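Local coordinates for protein myosin-17 (PDB 7KFL) that probably recognises cargo through this globular tail domain of a plant class XI myosin, an actin-based motor, at residues 220-225 with 241-246; 228-233 with 289-294. All blocks are in the same frame, centred on the assembly; numbering follows the deposited sequence.

Overall arrangement
Contacts 1 and 2 share helix 205-231, and their centres lie about 9 Å apart. Contact 1 (220-225 with 241-246) is buried, about 7 Å from the centre of the chain, and joins helix 205-231 to helix 236-260. Contact 2 (228-233 with 289-294) lies at the surface, where the end of helix 205-231 meets the short helix 289-292. Along the chain the segments of the two contacts alternate. They also touch directly: Phe243 CE2 of contact 1 packs 3.5 Å from Met229 CE of contact 2, and Phe243 CD2 lies 3.6 Å from Tyr291 O. Phe243 thus bridges the two contacts.

Contact 1: residues 220-225 with 241-246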
loop_
_atom_site.group_PDB
_atom_site.type_symbol
_atom_site.label_atom_id
_atom_site.label_comp_id
_atom_site.label_asym_id
_atom_site.label_seq_id
_atom_site.Cartn_x
_atom_site.Cartn_y
_atom_site.Cartn_z
ATOM N N LYS A 220 9.870 -0.640 12.552
ATOM C CA LYS A 220 9.097 -1.513 13.479
ATOM C C LYS A 220 7.635 -1.576 13.022
ATOM O O LYS A 220 7.097 -2.699 12.913
ATOM C CB LYS A 220 9.198 -1.016 14.925
ATOM C CG LYS A 220 10.427 -1.500 15.685
ATOM C CD LYS A 220 10.457 -1.078 17.139
ATOM C CE LYS A 220 10.721 0.401 17.323
ATOM N NZ LYS A 220 11.071 0.724 18.727
ATOM N N SER A 221 7.026 -0.414 12.765
ATOM C CA SER A 221 5.622 -0.276 12.290
ATOM C C SER A 221 5.447 -1.014 10.957
ATOM O O SER A 221 4.427 -1.701 10.806
ATOM C CB SER A 221 5.214 1.172 12.188
ATOM O OG SER A 221 5.124 1.765 13.477
ATOM N N LEU A 222 6.409 -0.896 10.036
ATOM C CA LEU A 222 6.384 -1.626 8.739
ATOM C C LEU A 222 6.321 -3.133 9.013
ATOM O O LEU A 222 5.471 -3.800 8.401
ATOM C CB LEU A 222 7.622 -1.272 7.905
ATOM C CG LEU A 222 7.698 0.159 7.371
ATOM C CD1 LEU A 222 8.971 0.363 6.566
ATOM C CD2 LEU A 222 6.484 0.503 6.522
ATOM N N ASN A 223 7.175 -3.633 9.916
ATOM C CA ASN A 223 7.321 -5.079 10.248
ATOM C C ASN A 223 6.052 -5.595 10.940
ATOM O O ASN A 223 5.657 -6.740 10.649
ATOM C CB ASN A 223 8.559 -5.351 11.111
ATOM C CG ASN A 223 9.825 -5.566 10.307
ATOM O OD1 ASN A 223 9.774 -5.959 9.144
ATOM N ND2 ASN A 223 10.972 -5.333 10.923
ATOM N N SER A 224 5.446 -4.799 11.828
ATOM C CA SER A 224 4.173 -5.132 12.523
ATOM C C SER A 224 3.113 -5.516 11.487
ATOM O O SER A 224 2.557 -6.630 11.586
ATOM C CB SER A 224 3.692 -3.992 13.377
ATOM O OG SER A 224 4.690 -3.600 14.301
ATOM N N TYR A 225 2.863 -4.627 10.521
ATOM C CA TYR A 225 1.827 -4.789 9.468
ATOM C C TYR A 225 2.226 -5.947 8.546
ATOM O O TYR A 225 1.338 -6.737 8.176
ATOM C CB TYR A 225 1.592 -3.470 8.726
ATOM C CG TYR A 225 0.791 -2.459 9.510
ATOM C CD1 TYR A 225 1.348 -1.796 10.591
ATOM C CD2 TYR A 225 -0.526 -2.175 9.191
ATOM C CE1 TYR A 225 0.627 -0.868 11.324
ATOM C CE2 TYR A 225 -1.265 -1.252 9.916
ATOM C CZ TYR A 225 -0.684 -0.593 10.987
ATOM O OH TYR A 225 -1.390 0.320 11.716
ATOM N N LYS A 241 1.821 -4.575 -3.064
ATOM C CA LYS A 241 1.120 -3.313 -3.430
ATOM C C LYS A 241 1.146 -2.359 -2.233
ATOM O O LYS A 241 1.631 -1.228 -2.405
ATOM C CB LYS A 241 -0.328 -3.562 -3.864
ATOM C CG LYS A 241 -0.523 -4.466 -5.076
ATOM C CD LYS A 241 0.502 -4.294 -6.178
ATOM C CE LYS A 241 0.193 -5.156 -7.383
ATOM N NZ LYS A 241 1.051 -4.825 -8.546
ATOM N N VAL A 242 0.670 -2.815 -1.068
ATOM C CA VAL A 242 0.499 -1.983 0.163
ATOM C C VAL A 242 1.804 -1.224 0.427
ATOM O O VAL A 242 1.763 0.019 0.503
ATOM C CB VAL A 242 0.093 -2.820 1.394
ATOM C CG1 VAL A 242 -0.007 -1.966 2.650
ATOM C CG2 VAL A 242 -1.212 -3.568 1.180
ATOM N N PHE A 243 2.919 -1.948 0.549
ATOM C CA PHE A 243 4.229 -1.391 0.981
ATOM C C PHE A 243 4.798 -0.485 -0.118
ATOM O O PHE A 243 5.369 0.568 0.238
ATOM C CB PHE A 243 5.173 -2.514 1.419
ATOM C CG PHE A 243 4.827 -3.084 2.771
ATOM C CD1 PHE A 243 4.917 -2.295 3.909
ATOM C CD2 PHE A 243 4.389 -4.392 2.908
ATOM C CE1 PHE A 243 4.583 -2.802 5.155
ATOM C CE2 PHE A 243 4.058 -4.899 4.155
ATOM C CZ PHE A 243 4.157 -4.104 5.276
ATOM N N THR A 244 4.622 -0.854 -1.393
ATOM C CA THR A 244 5.017 -0.027 -2.568
ATOM C C THR A 244 4.278 1.316 -2.504
ATOM O O THR A 244 4.930 2.351 -2.705
ATOM C CB THR A 244 4.761 -0.753 -3.894
ATOM O OG1 THR A 244 5.479 -1.988 -3.873
ATOM C CG2 THR A 244 5.189 0.052 -5.100
ATOM N N GLN A 245 2.974 1.292 -2.213
ATOM C CA GLN A 245 2.125 2.509 -2.076
ATOM C C GLN A 245 2.530 3.298 -0.822
ATOM O O GLN A 245 2.390 4.533 -0.840
ATOM C CB GLN A 245 0.640 2.135 -2.045
ATOM C CG GLN A 245 0.107 1.665 -3.392
ATOM C CD GLN A 245 -1.391 1.815 -3.521
ATOM O OE1 GLN A 245 -2.138 1.678 -2.553
ATOM N NE2 GLN A 245 -1.845 2.091 -4.733
ATOM N N ILE A 246 3.011 2.619 0.224
ATOM C CA ILE A 246 3.423 3.250 1.516
ATOM C C ILE A 246 4.793 3.922 1.345
ATOM O O ILE A 246 4.977 5.021 1.903
ATOM C CB ILE A 246 3.414 2.214 2.658
ATOM C CG1 ILE A 246 1.985 1.827 3.043
ATOM C CG2 ILE A 246 4.201 2.712 3.863
ATOM C CD1 ILE A 246 1.270 2.862 3.884
#
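Phe243 reaches across to Leu222 and Tyr225 inside an antiparallel helical hairpin, formed by helices 205-231 and 236-260. The short segments run at 159° with axes 11.9 Å apart, a spacing bridged mainly by the Phe243 ring. The CB of Phe243 is directed at the other helix, and CG stands anti to the carbonyl carbon (chi1 -75°), which sends the ring across the gap. From there, Phe243 CD1 and CE1 both lie 4.1 Å from the methyl Leu222 CD2, while CE1 also comes up to the Leu222 carbonyl oxygen. At the tip, Phe243 CZ lies 3.4 Å from Leu222 O, an oblique approach to the ring, and 4.3 Å from Tyr225 CB. The carbonyl carbon of Tyr225 sits near the ring plane, at its edge. The Phe243 side chain also touches Leu226 and Met229 of helix 205-231. The ring of Trp283 from helix 267-287 meets that of Phe243 with their planes at about 55°. With an alanine in place of Phe243, the space between the two helices would probably be left partly unfilled, and Leu222 CD2 would lose its ring contact and keep Ile246 CG2 as its neighbour across the helices. The phenol of Tyr225 leads off the other way, its OH hydrogen-bonded to Glu177 and Asn71. One turn further along, Ile246 CG2 packs on Leu222 CD2 at 4.1 Å.

Contact 2: residues 228-233 with 289-294; sequences LMKANN and DEYAGS
Lys230 and Tyr291 account for nearly all of the 95 Å² buried here, in almost equal shares, and no hydrogen bond crosses between the segments. The aliphatic part of Lys230 does the touching. Its CG lies 3.7 Å from Tyr291 CE1 and 4.0 Å from Tyr291 CZ, so it sits over the CE1 corner, at the rim of the ring. Lys230 CD stands over one face of the Tyr291 ring, 4.2 Å above its plane and displaced toward the rim. The lysine chain then bends at chi3 (72°) instead of running straight on, which keeps the amine above the ring: Lys230 NZ is 5.0 Å from the centroid of the Tyr291 ring and 21° off the ring normal. At that range the cation-pi term is at most a weak attraction, and the measured distances point to methylene-on-ring packing as the main component. Tyr291 also rests on Val239 of helix 236-260, which Met229 touches as well, so the short helix 289-292 is placed against both arms of the hairpin. Past Lys230, the amide of Asn232 turns back on its own helix, ND2 giving a hydrogen bond to Leu228 O at 3.0 Å, while its OD1 is bonded to Tyr25. Asn233 then takes positive phi (46°), with Ala234 N paired to Met229 O and Asn233 N weakly to Lys230 O: the Schellman motif that ends helix 205-231.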
loop_
_atom_site.group_PDB
_atom_site.type_symbol
_atom_site.label_atom_id
_atom_site.label_comp_id
_atom_site.label_asym_id
_atom_site.label_seq_id
_atom_site.Cartn_x
_atom_site.Cartn_y
_atom_site.Cartn_z
ATOM N N LEU A 228 1.576 -9.165 10.549
ATOM C CA LEU A 228 0.105 -9.271 10.763
ATOM C C LEU A 228 -0.566 -9.830 9.504
ATOM O O LEU A 228 -1.578 -10.547 9.640
ATOM C CB LEU A 228 -0.455 -7.887 11.107
ATOM C CG LEU A 228 -1.976 -7.796 11.227
ATOM C CD1 LEU A 228 -2.495 -8.718 12.320
ATOM C CD2 LEU A 228 -2.408 -6.364 11.490
ATOM N N MET A 229 -0.042 -9.488 8.326
ATOM C CA MET A 229 -0.588 -9.937 7.019
ATOM C C MET A 229 0.009 -11.302 6.656
ATOM O O MET A 229 -0.670 -12.062 5.945
ATOM C CB MET A 229 -0.288 -8.910 5.925
ATOM C CG MET A 229 -1.130 -7.651 6.060
ATOM S SD MET A 229 -0.922 -6.509 4.677
ATOM C CE MET A 229 0.779 -6.002 4.916
ATOM N N LYS A 230 1.217 -11.606 7.139
ATOM C CA LYS A 230 1.865 -12.934 6.970
ATOM C C LYS A 230 1.152 -13.957 7.865
ATOM O O LYS A 230 0.938 -15.094 7.397
ATOM C CB LYS A 230 3.365 -12.838 7.267
ATOM C CG LYS A 230 4.172 -12.116 6.196
ATOM C CD LYS A 230 5.630 -11.939 6.544
ATOM C CE LYS A 230 6.407 -13.236 6.482
ATOM N NZ LYS A 230 7.867 -13.005 6.604
ATOM N N ALA A 231 0.778 -13.553 9.085
ATOM C CA ALA A 231 0.018 -14.363 10.069
ATOM C C ALA A 231 -1.364 -14.714 9.507
ATOM O O ALA A 231 -1.867 -15.808 9.829
ATOM C CB ALA A 231 -0.112 -13.612 11.371
ATOM N N ASN A 232 -1.947 -13.806 8.715
ATOM C CA ASN A 232 -3.289 -13.951 8.090
ATOM C C ASN A 232 -3.142 -14.465 6.651
ATOM O O ASN A 232 -4.145 -14.437 5.914
ATOM C CB ASN A 232 -4.069 -12.636 8.159
ATOM C CG ASN A 232 -4.785 -12.457 9.479
ATOM O OD1 ASN A 232 -5.743 -13.171 9.761
ATOM N ND2 ASN A 232 -4.334 -11.519 10.296
ATOM N N ASN A 233 -1.946 -14.934 6.274
ATOM C CA ASN A 233 -1.643 -15.534 4.945
ATOM C C ASN A 233 -2.240 -14.665 3.831
ATOM O O ASN A 233 -2.828 -15.226 2.885
ATOM C CB ASN A 233 -2.125 -16.984 4.871
ATOM C CG ASN A 233 -1.254 -17.914 5.686
ATOM O OD1 ASN A 233 -0.146 -18.246 5.273
ATOM N ND2 ASN A 233 -1.737 -18.330 6.845
ATOM N N ASP A 289 11.868 -9.284 -1.812
ATOM C CA ASP A 289 11.125 -8.719 -2.973
ATOM C C ASP A 289 9.707 -9.305 -3.027
ATOM O O ASP A 289 8.827 -8.634 -3.595
ATOM C CB ASP A 289 11.878 -8.958 -4.286
ATOM C CG ASP A 289 13.149 -8.133 -4.425
ATOM O OD1 ASP A 289 13.051 -6.889 -4.383
ATOM O OD2 ASP A 289 14.229 -8.741 -4.568
ATOM N N GLU A 290 9.496 -10.499 -2.461
ATOM C CA GLU A 290 8.180 -11.199 -2.425
ATOM C C GLU A 290 7.146 -10.357 -1.664
ATOM O O GLU A 290 5.966 -10.405 -2.052
ATOM C CB GLU A 290 8.314 -12.587 -1.790
ATOM C CG GLU A 290 6.978 -13.276 -1.557
ATOM C CD GLU A 290 7.034 -14.787 -1.422
ATOM O OE1 GLU A 290 7.372 -15.455 -2.421
ATOM O OE2 GLU A 290 6.729 -15.295 -0.321
ATOM N N TYR A 291 7.561 -9.643 -0.612
ATOM C CA TYR A 291 6.666 -8.858 0.283
ATOM C C TYR A 291 6.946 -7.353 0.177
ATOM O O TYR A 291 6.034 -6.574 0.508
ATOM C CB TYR A 291 6.801 -9.351 1.726
ATOM C CG TYR A 291 6.199 -10.711 1.969
ATOM C CD1 TYR A 291 4.857 -10.851 2.281
ATOM C CD2 TYR A 291 6.966 -11.861 1.878
ATOM C CE1 TYR A 291 4.293 -12.097 2.503
ATOM C CE2 TYR A 291 6.418 -13.115 2.097
ATOM C CZ TYR A 291 5.075 -13.234 2.411
ATOM O OH TYR A 291 4.527 -14.464 2.630
ATOM N N ALA A 292 8.150 -6.958 -0.254
ATOM C CA ALA A 292 8.573 -5.546 -0.422
ATOM C C ALA A 292 8.234 -5.053 -1.833
ATOM O O ALA A 292 7.947 -3.849 -1.980
ATOM C CB ALA A 292 10.049 -5.411 -0.140
ATOM N N GLY A 293 8.283 -5.943 -2.831
ATOM C CA GLY A 293 8.036 -5.615 -4.249
ATOM C C GLY A 293 9.110 -4.690 -4.791
ATOM O O GLY A 293 10.282 -5.114 -4.828
ATOM N N SER A 294 8.726 -3.471 -5.184
ATOM C CA SER A 294 9.633 -2.395 -5.669
ATOM C C SER A 294 9.516 -1.172 -4.749
ATOM O O SER A 294 9.638 -0.036 -5.250
ATOM C CB SER A 294 9.333 -2.049 -7.106
ATOM O OG SER A 294 8.016 -1.538 -7.242
#